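Local coordinates for protein spore cortex-lytic enzyme (Bacillus cereus ATCC 14579, PDB 6TCI) that probably acts as an N-acetylmuramyl-L-alanine amidase needed for spore cortex hydrolysis during germination, this chain being its N-terminal, putative peptidoglycan-binding domain, at residues 1-5 with 15-19; 7-13 with 34-38; 23-29 with 44-48. One frame throughout, in Å; residues are numbered along the deposited sequence.

Contact 1: residues 1-5 with 15-19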
loop_
_atom_site.group_PDB
_atom_site.type_symbol
_atom_site.label_atom_id
_atom_site.label_comp_id
_atom_site.label_asym_id
_atom_site.label_seq_id
_atom_site.Cartn_x
_atom_site.Cartn_y
_atom_site.Cartn_z
ATOM N N ALA A 1 -9.499 3.058 -7.628
ATOM C CA ALA A 1 -9.675 1.742 -8.231
ATOM C C ALA A 1 -9.565 0.599 -7.214
ATOM O O ALA A 1 -9.675 -0.569 -7.580
ATOM C CB ALA A 1 -8.685 1.545 -9.370
ATOM N N PHE A 2 -9.344 0.935 -5.945
ATOM C CA PHE A 2 -9.299 -0.081 -4.900
ATOM C C PHE A 2 -10.697 -0.632 -4.623
ATOM O O PHE A 2 -11.701 0.071 -4.743
ATOM C CB PHE A 2 -8.764 0.524 -3.601
ATOM C CG PHE A 2 -7.276 0.768 -3.595
ATOM C CD1 PHE A 2 -6.382 -0.268 -3.817
ATOM C CD2 PHE A 2 -6.775 2.036 -3.330
ATOM C CE1 PHE A 2 -5.013 -0.042 -3.794
ATOM C CE2 PHE A 2 -5.409 2.276 -3.305
ATOM C CZ PHE A 2 -4.522 1.233 -3.540
ATOM N N SER A 3 -10.752 -1.903 -4.237
ATOM C CA SER A 3 -11.977 -2.481 -3.706
ATOM C C SER A 3 -12.186 -1.988 -2.275
ATOM O O SER A 3 -11.353 -1.270 -1.710
ATOM C CB SER A 3 -11.898 -4.005 -3.737
ATOM O OG SER A 3 -11.105 -4.479 -2.659
ATOM N N ASN A 4 -13.298 -2.395 -1.667
ATOM C CA ASN A 4 -13.609 -2.039 -0.288
ATOM C C ASN A 4 -13.028 -3.018 0.732
ATOM O O ASN A 4 -13.376 -2.940 1.916
ATOM C CB ASN A 4 -15.125 -1.861 -0.101
ATOM C CG ASN A 4 -15.893 -3.173 -0.179
ATOM O OD1 ASN A 4 -15.325 -4.231 -0.458
ATOM N ND2 ASN A 4 -17.195 -3.105 0.069
ATOM N N GLN A 5 -12.158 -3.930 0.305
ATOM C CA GLN A 5 -11.562 -4.920 1.191
ATOM C C GLN A 5 -10.230 -4.407 1.718
ATOM O O GLN A 5 -9.470 -3.759 0.993
ATOM C CB GLN A 5 -11.339 -6.241 0.456
ATOM C CG GLN A 5 -12.587 -6.783 -0.206
ATOM C CD GLN A 5 -13.642 -7.174 0.806
ATOM O OE1 GLN A 5 -13.593 -8.261 1.379
ATOM N NE2 GLN A 5 -14.603 -6.281 1.038
ATOM N N ASP A 15 -5.822 -5.500 -6.130
ATOM C CA ASP A 15 -5.628 -4.476 -5.104
ATOM C C ASP A 15 -4.164 -4.372 -4.713
ATOM O O ASP A 15 -3.660 -3.274 -4.461
ATOM C CB ASP A 15 -6.440 -4.796 -3.847
ATOM C CG ASP A 15 -7.866 -4.283 -3.903
ATOM O OD1 ASP A 15 -8.211 -3.496 -4.811
ATOM O OD2 ASP A 15 -8.653 -4.673 -3.011
ATOM N N VAL A 16 -3.469 -5.512 -4.638
ATOM C CA VAL A 16 -2.061 -5.497 -4.253
ATOM C C VAL A 16 -1.199 -4.885 -5.352
ATOM O O VAL A 16 -0.247 -4.146 -5.068
ATOM C CB VAL A 16 -1.592 -6.909 -3.865
ATOM C CG1 VAL A 16 -0.123 -6.891 -3.463
ATOM C CG2 VAL A 16 -2.448 -7.460 -2.742
ATOM N N ILE A 17 -1.491 -5.208 -6.618
ATOM C CA ILE A 17 -0.783 -4.575 -7.731
ATOM C C ILE A 17 -0.907 -3.058 -7.659
ATOM O O ILE A 17 0.086 -2.332 -7.781
ATOM C CB ILE A 17 -1.284 -5.117 -9.082
ATOM C CG1 ILE A 17 -0.975 -6.603 -9.217
ATOM C CG2 ILE A 17 -0.630 -4.357 -10.228
ATOM C CD1 ILE A 17 -1.706 -7.273 -10.348
ATOM N N GLU A 18 -2.132 -2.552 -7.471
ATOM C CA GLU A 18 -2.298 -1.101 -7.396
ATOM C C GLU A 18 -1.611 -0.524 -6.165
ATOM O O GLU A 18 -0.990 0.545 -6.243
ATOM C CB GLU A 18 -3.774 -0.710 -7.425
ATOM C CG GLU A 18 -3.979 0.785 -7.264
ATOM C CD GLU A 18 -5.392 1.235 -7.553
ATOM O OE1 GLU A 18 -6.168 0.446 -8.136
ATOM O OE2 GLU A 18 -5.724 2.383 -7.179
ATOM N N LEU A 19 -1.702 -1.219 -5.027
ATOM C CA LEU A 19 -1.043 -0.752 -3.810
ATOM C C LEU A 19 0.467 -0.656 -4.006
ATOM O O LEU A 19 1.088 0.368 -3.683
ATOM C CB LEU A 19 -1.368 -1.694 -2.650
ATOM C CG LEU A 19 -0.642 -1.382 -1.335
ATOM C CD1 LEU A 19 -1.212 -0.135 -0.726
ATOM C CD2 LEU A 19 -0.775 -2.543 -0.359
#
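Glu18 reaches from the helix across the face of the Phe2 ring, while Asp15, one turn earlier, takes hold of Ser3. From CB outward, Glu18 runs along the ring: its CB sits 3.9 Å from Phe2 CE1, and CG lies over the same border of the ring, 3.7 Å from CE1 and nearly as close to CZ. With CG anti to the backbone N (chi1 177°) and the chain extended beyond it, the carboxylate is carried out across the ring. OE1 comes up against Ala1 CB, 3.0 Å away, while OE2 stands above the ring centre, the carboxylate and ring planes stacked only 21° apart. OE2 also makes a long salt bridge with Ala1 N (3.9 Å), but its stronger partner is Arg22 NE on the same helix. The Phe2 ring meets the helix at its edge as well, where Asp15 O lies near the ring plane, 3.6 Å from CE1.

Asp15 OD1 receives Ser3 N at 3.1 Å in an almost straight bond (169°) on its syn side, and OD2 receives the Ser3 hydroxyl at a very short 2.5 Å between OG and OD2. That OG in turn accepts from Gln5 N, an ST turn, so the hydroxyl relays between carboxylate and backbone. Beyond the contact, Phe2 also packs on Val69 of helix 62-71. The N-terminus is held by the Asp15 carboxylate, which takes both the backbone N and hydroxyl of Ser3, and by van der Waals packing of Phe2 on Glu18 and the helix.

Contact 2: residues 7-13 with 34-38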
loop_
_atom_site.group_PDB
_atom_site.type_symbol
_atom_site.label_atom_id
_atom_site.label_comp_id
_atom_site.label_asym_id
_atom_site.label_seq_id
_atom_site.Cartn_x
_atom_site.Cartn_y
_atom_site.Cartn_z
ATOM N N ILE A 7 -6.490 -4.413 2.522
ATOM C CA ILE A 7 -5.337 -5.044 1.886
ATOM C C ILE A 7 -4.300 -5.315 2.961
ATOM O O ILE A 7 -3.854 -4.387 3.649
ATOM C CB ILE A 7 -4.740 -4.159 0.781
ATOM C CG1 ILE A 7 -5.826 -3.453 -0.030
ATOM C CG2 ILE A 7 -3.838 -4.987 -0.128
ATOM C CD1 ILE A 7 -5.247 -2.490 -1.061
ATOM N N GLN A 8 -3.900 -6.576 3.107
ATOM C CA GLN A 8 -2.957 -6.924 4.159
ATOM C C GLN A 8 -2.078 -8.074 3.700
ATOM O O GLN A 8 -2.302 -8.681 2.651
ATOM C CB GLN A 8 -3.675 -7.285 5.456
ATOM C CG GLN A 8 -4.473 -8.548 5.349
ATOM C CD GLN A 8 -4.926 -9.034 6.703
ATOM O OE1 GLN A 8 -6.119 -9.116 6.975
ATOM N NE2 GLN A 8 -3.968 -9.350 7.567
ATOM N N ARG A 9 -1.089 -8.378 4.533
ATOM C CA ARG A 9 -0.155 -9.463 4.285
ATOM C C ARG A 9 -0.879 -10.744 3.893
ATOM O O ARG A 9 -1.879 -11.129 4.511
ATOM C CB ARG A 9 0.646 -9.669 5.564
ATOM C CG ARG A 9 1.381 -10.952 5.661
ATOM C CD ARG A 9 1.876 -11.105 7.065
ATOM N NE ARG A 9 2.888 -12.128 7.130
ATOM C CZ ARG A 9 3.651 -12.303 8.197
ATOM N NH1 ARG A 9 3.476 -11.514 9.249
ATOM N NH2 ARG A 9 4.568 -13.254 8.210
ATOM N N GLY A 10 -0.368 -11.402 2.848
ATOM C CA GLY A 10 -0.955 -12.616 2.331
ATOM C C GLY A 10 -1.902 -12.408 1.172
ATOM O O GLY A 10 -2.198 -13.365 0.447
ATOM N N ALA A 11 -2.386 -11.188 0.980
ATOM C CA ALA A 11 -3.268 -10.901 -0.131
ATOM C C ALA A 11 -2.508 -10.972 -1.449
ATOM O O ALA A 11 -1.284 -10.801 -1.512
ATOM C CB ALA A 11 -3.856 -9.501 0.007
ATOM N N SER A 12 -3.264 -11.209 -2.514
ATOM C CA SER A 12 -2.711 -11.171 -3.853
ATOM C C SER A 12 -3.776 -10.661 -4.808
ATOM O O SER A 12 -4.973 -10.692 -4.512
ATOM C CB SER A 12 -2.181 -12.540 -4.287
ATOM O OG SER A 12 -3.229 -13.487 -4.345
ATOM N N GLY A 13 -3.326 -10.165 -5.948
ATOM C CA GLY A 13 -4.234 -9.764 -6.994
ATOM C C GLY A 13 -4.267 -8.259 -7.195
ATOM O O GLY A 13 -3.351 -7.530 -6.815
ATOM N N ASP A 34 4.650 -7.392 -8.059
ATOM C CA ASP A 34 4.265 -8.761 -8.357
ATOM C C ASP A 34 2.857 -9.108 -7.900
ATOM O O ASP A 34 2.394 -10.220 -8.175
ATOM C CB ASP A 34 5.282 -9.757 -7.778
ATOM C CG ASP A 34 5.408 -9.668 -6.262
ATOM O OD1 ASP A 34 4.626 -8.938 -5.619
ATOM O OD2 ASP A 34 6.307 -10.335 -5.707
ATOM N N GLY A 35 2.170 -8.200 -7.212
ATOM C CA GLY A 35 0.821 -8.486 -6.768
ATOM C C GLY A 35 0.707 -9.424 -5.586
ATOM O O GLY A 35 -0.391 -9.905 -5.311
ATOM N N VAL A 36 1.797 -9.687 -4.866
ATOM C CA VAL A 36 1.780 -10.543 -3.682
ATOM C C VAL A 36 2.244 -9.714 -2.489
ATOM O O VAL A 36 3.344 -9.150 -2.514
ATOM C CB VAL A 36 2.665 -11.788 -3.865
ATOM C CG1 VAL A 36 2.659 -12.639 -2.607
ATOM C CG2 VAL A 36 2.186 -12.601 -5.053
ATOM N N PHE A 37 1.418 -9.654 -1.443
ATOM C CA PHE A 37 1.679 -8.793 -0.286
ATOM C C PHE A 37 2.571 -9.551 0.701
ATOM O O PHE A 37 2.090 -10.343 1.519
ATOM C CB PHE A 37 0.354 -8.363 0.333
ATOM C CG PHE A 37 0.441 -7.205 1.312
ATOM C CD1 PHE A 37 1.397 -7.165 2.324
ATOM C CD2 PHE A 37 -0.515 -6.197 1.271
ATOM C CE1 PHE A 37 1.414 -6.114 3.245
ATOM C CE2 PHE A 37 -0.502 -5.156 2.183
ATOM C CZ PHE A 37 0.467 -5.113 3.167
ATOM N N GLY A 38 3.876 -9.296 0.631
ATOM C CA GLY A 38 4.816 -9.851 1.585
ATOM C C GLY A 38 5.588 -8.773 2.322
ATOM O O GLY A 38 5.120 -7.635 2.424
#
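Phe37 lays its ring against the peptide linking Gln8 to Arg9, with Gln8 C 3.4 Å above the ring plane and Arg9 N on the same face. Its CG is anti to the backbone N (chi1 -165°), which turns the ring toward 7-13, and at the ring edge Ile7 CG2 meets Phe37 CD2 at 3.8 Å. The ring also touches Leu19 and Leu45, each on a different helix.

Around this buried ring the backbone polar groups are paired in order. Gly10 N donates to Phe37 O at 3.0 Å, and the bond is essentially straight (179°). Phe37 N in turn donates to Ala11 O at 2.9 Å, so this residue gives and receives through its own N and O. Further along, Gly13 N finds Gly35 O at 3.0 Å, more bent at 150°; the same oxygen lies close to Ser12 CA in a CA-H...O contact. Each loop also spends bonds on itself. Ala11 N closes a type II turn on Gln8 O, with Gly10 in its third position with positive phi. Asp34 OD1 takes Val36 N, 3.0 Å away, from above its carboxylate plane, making an Asx turn, and accepts from Gln20 NE2 of helix 14-25 too. Gln20 OE1 in turn receives Gly35 N, one amide thereby holding the loop at two points.

What results is a single beta bridge, Ser12 with Val36, beside a turn, in a fold otherwise built from helices. It ties together the two loops that lead into helices 14-25 and 39-51, with Gly13 and Gly38 as their N-caps, within a putative peptidoglycan-binding domain.

Contact 3: residues 23-29 with 44-48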
loop_
_atom_site.group_PDB
_atom_site.type_symbol
_atom_site.label_atom_id
_atom_site.label_comp_id
_atom_site.label_asym_id
_atom_site.label_seq_id
_atom_site.Cartn_x
_atom_site.Cartn_y
_atom_site.Cartn_z
ATOM N N LEU A 23 2.650 2.829 -4.113
ATOM C CA LEU A 23 3.761 2.987 -3.180
ATOM C C LEU A 23 5.079 3.166 -3.923
ATOM O O LEU A 23 5.963 3.887 -3.456
ATOM C CB LEU A 23 3.837 1.794 -2.225
ATOM C CG LEU A 23 2.736 1.677 -1.169
ATOM C CD1 LEU A 23 2.814 0.334 -0.471
ATOM C CD2 LEU A 23 2.854 2.790 -0.151
ATOM N N LYS A 24 5.238 2.502 -5.070
ATOM C CA LYS A 24 6.453 2.685 -5.857
ATOM C C LYS A 24 6.524 4.097 -6.422
ATOM O O LYS A 24 7.575 4.748 -6.357
ATOM C CB LYS A 24 6.516 1.648 -6.976
ATOM C CG LYS A 24 7.692 1.846 -7.923
ATOM C CD LYS A 24 7.792 0.702 -8.915
ATOM C CE LYS A 24 8.221 -0.581 -8.233
ATOM N NZ LYS A 24 9.587 -0.453 -7.650
ATOM N N TYR A 25 5.406 4.590 -6.964
ATOM C CA TYR A 25 5.368 5.940 -7.518
ATOM C C TYR A 25 5.730 6.979 -6.469
ATOM O O TYR A 25 6.358 7.998 -6.787
ATOM C CB TYR A 25 3.968 6.205 -8.077
ATOM C CG TYR A 25 3.863 7.428 -8.961
ATOM C CD1 TYR A 25 4.311 7.401 -10.273
ATOM C CD2 TYR A 25 3.299 8.607 -8.485
ATOM C CE1 TYR A 25 4.204 8.504 -11.083
ATOM C CE2 TYR A 25 3.196 9.725 -9.291
ATOM C CZ TYR A 25 3.648 9.664 -10.593
ATOM O OH TYR A 25 3.556 10.766 -11.415
ATOM N N ASN A 26 5.347 6.736 -5.219
ATOM C CA ASN A 26 5.643 7.627 -4.109
ATOM C C ASN A 26 7.031 7.407 -3.513
ATOM O O ASN A 26 7.430 8.166 -2.626
ATOM C CB ASN A 26 4.567 7.499 -3.018
ATOM C CG ASN A 26 3.396 8.437 -3.244
ATOM O OD1 ASN A 26 3.543 9.650 -3.167
ATOM N ND2 ASN A 26 2.218 7.875 -3.487
ATOM N N GLY A 27 7.769 6.391 -3.964
ATOM C CA GLY A 27 9.129 6.158 -3.509
ATOM C C GLY A 27 9.271 5.269 -2.295
ATOM O O GLY A 27 10.334 5.281 -1.660
ATOM N N PHE A 28 8.242 4.513 -1.939
ATOM C CA PHE A 28 8.306 3.652 -0.766
ATOM C C PHE A 28 8.538 2.186 -1.094
ATOM O O PHE A 28 9.190 1.486 -0.309
ATOM C CB PHE A 28 7.021 3.768 0.059
ATOM C CG PHE A 28 6.828 5.106 0.693
ATOM C CD1 PHE A 28 7.393 5.391 1.927
ATOM C CD2 PHE A 28 6.084 6.082 0.056
ATOM C CE1 PHE A 28 7.219 6.633 2.514
ATOM C CE2 PHE A 28 5.912 7.328 0.631
ATOM C CZ PHE A 28 6.474 7.601 1.864
ATOM N N TYR A 29 8.015 1.696 -2.215
ATOM C CA TYR A 29 8.121 0.289 -2.581
ATOM C C TYR A 29 9.196 0.132 -3.647
ATOM O O TYR A 29 9.052 0.654 -4.757
ATOM C CB TYR A 29 6.783 -0.246 -3.088
ATOM C CG TYR A 29 6.819 -1.713 -3.438
ATOM C CD1 TYR A 29 6.852 -2.686 -2.447
ATOM C CD2 TYR A 29 6.826 -2.129 -4.759
ATOM C CE1 TYR A 29 6.891 -4.028 -2.765
ATOM C CE2 TYR A 29 6.867 -3.469 -5.084
ATOM C CZ TYR A 29 6.899 -4.413 -4.086
ATOM O OH TYR A 29 6.938 -5.750 -4.411
ATOM N N ALA A 44 7.083 -1.112 3.002
ATOM C CA ALA A 44 6.763 0.101 2.253
ATOM C C ALA A 44 5.499 0.759 2.780
ATOM O O ALA A 44 5.438 1.985 2.921
ATOM C CB ALA A 44 6.592 -0.232 0.771
ATOM N N LEU A 45 4.466 -0.041 3.059
ATOM C CA LEU A 45 3.200 0.533 3.496
ATOM C C LEU A 45 3.327 1.170 4.869
ATOM O O LEU A 45 2.792 2.260 5.100
ATOM C CB LEU A 45 2.100 -0.532 3.483
ATOM C CG LEU A 45 0.714 -0.048 3.934
ATOM C CD1 LEU A 45 0.210 1.125 3.097
ATOM C CD2 LEU A 45 -0.299 -1.199 3.945
ATOM N N ARG A 46 4.050 0.522 5.786
ATOM C CA ARG A 46 4.253 1.128 7.099
ATOM C C ARG A 46 5.034 2.437 7.001
ATOM O O ARG A 46 4.726 3.401 7.709
ATOM C CB ARG A 46 4.926 0.130 8.039
ATOM C CG ARG A 46 4.012 -1.011 8.417
ATOM C CD ARG A 46 4.762 -2.056 9.207
ATOM N NE ARG A 46 5.353 -1.473 10.406
ATOM C CZ ARG A 46 4.788 -1.510 11.610
ATOM N NH1 ARG A 46 3.630 -2.134 11.797
ATOM N NH2 ARG A 46 5.381 -0.916 12.628
ATOM N N ASN A 47 6.046 2.492 6.130
ATOM C CA ASN A 47 6.794 3.739 5.968
ATOM C C ASN A 47 5.918 4.830 5.369
ATOM O O ASN A 47 6.043 6.006 5.734
ATOM C CB ASN A 47 8.024 3.494 5.098
ATOM C CG ASN A 47 9.097 2.735 5.833
ATOM O OD1 ASN A 47 9.202 2.824 7.057
ATOM N ND2 ASN A 47 9.894 1.971 5.098
ATOM N N PHE A 48 5.029 4.459 4.441
ATOM C CA PHE A 48 4.073 5.421 3.909
ATOM C C PHE A 48 3.153 5.934 5.009
ATOM O O PHE A 48 2.915 7.142 5.123
ATOM C CB PHE A 48 3.251 4.783 2.788
ATOM C CG PHE A 48 2.105 5.632 2.344
ATOM C CD1 PHE A 48 2.308 6.650 1.428
ATOM C CD2 PHE A 48 0.836 5.448 2.862
ATOM C CE1 PHE A 48 1.273 7.463 1.028
ATOM C CE2 PHE A 48 -0.212 6.262 2.457
ATOM C CZ PHE A 48 0.017 7.273 1.542
HETATM O O HOH W 1 9.857 2.518 2.291
#
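Leu23 and Phe28 press against one side of the helix carrying Ala44 and Phe48: the end of helix 14-25, its Schellman motif and the loop that follows, packed on helix 39-51. Leu23 comes first, and its two methyls divide the work: CD1 rests over the backbone at Leu45, 4.0 Å from Ala44 CB, while CD2 meets Phe48 CB at 3.6 Å. Its carbonyl serves the helix end, accepting from Phe28 N at 2.8 Å. Lys24 points elsewhere and brings NZ back to Tyr29 O, while its own carbonyl takes Gly27 N. Gly27, with positive phi, then swings the chain out of the helix and back toward the neighbour.

Phe28 is what that turn delivers. Its CG lies anti to the carbonyl carbon (chi1 -67°), and the ring spreads along the helix with Phe48 CA over one face, a CH-pi contact at 3.8 Å from the ring centroid. The Phe48 ring turns its edge to the same ring: the planes stand at 88° and the centroids 5.6 Å apart, an offset edge-to-face pair. Toward the other margin, Phe28 CD1 touches Asn47 CB. Phe48 also stacks with Phe52 and touches Met67 and Leu68 of helix 62-71.

Tyr29 ends the segment with the edge of its ring near Ala44 CB, and its hydroxyl is hydrogen-bonded to Lys32 O beyond. Ala44 CB fits into the bend, 3.3 Å from Phe28 O and near the CB atoms of both Phe28 and Tyr29. No direct hydrogen bond joins the segments; instead one water donates to Phe28 O and accepts from Asn47 ND2, at 2.9 Å from each of these two atoms.

In the fold
The three contacts run from surface to core. Contact 1 is a surface contact and works through carboxylates and one packed ring; contact 2, partly buried, relies on backbone hydrogen bonds between loops around one buried ring; contact 3 is buried and almost wholly apolar, with a water as its polar bridge. Contacts 1 and 3 share helix 14-25 but sit on opposite sides of the chain's centre, one fastening the N-terminal segment, the other joining the end of helix 14-25 to helix 39-51. Contact 2 holds the loops preceding those two helices. Leu19 packs on both Phe37 and Leu45, and Phe37 itself reaches Leu45, so apolar side chains link the three contacts.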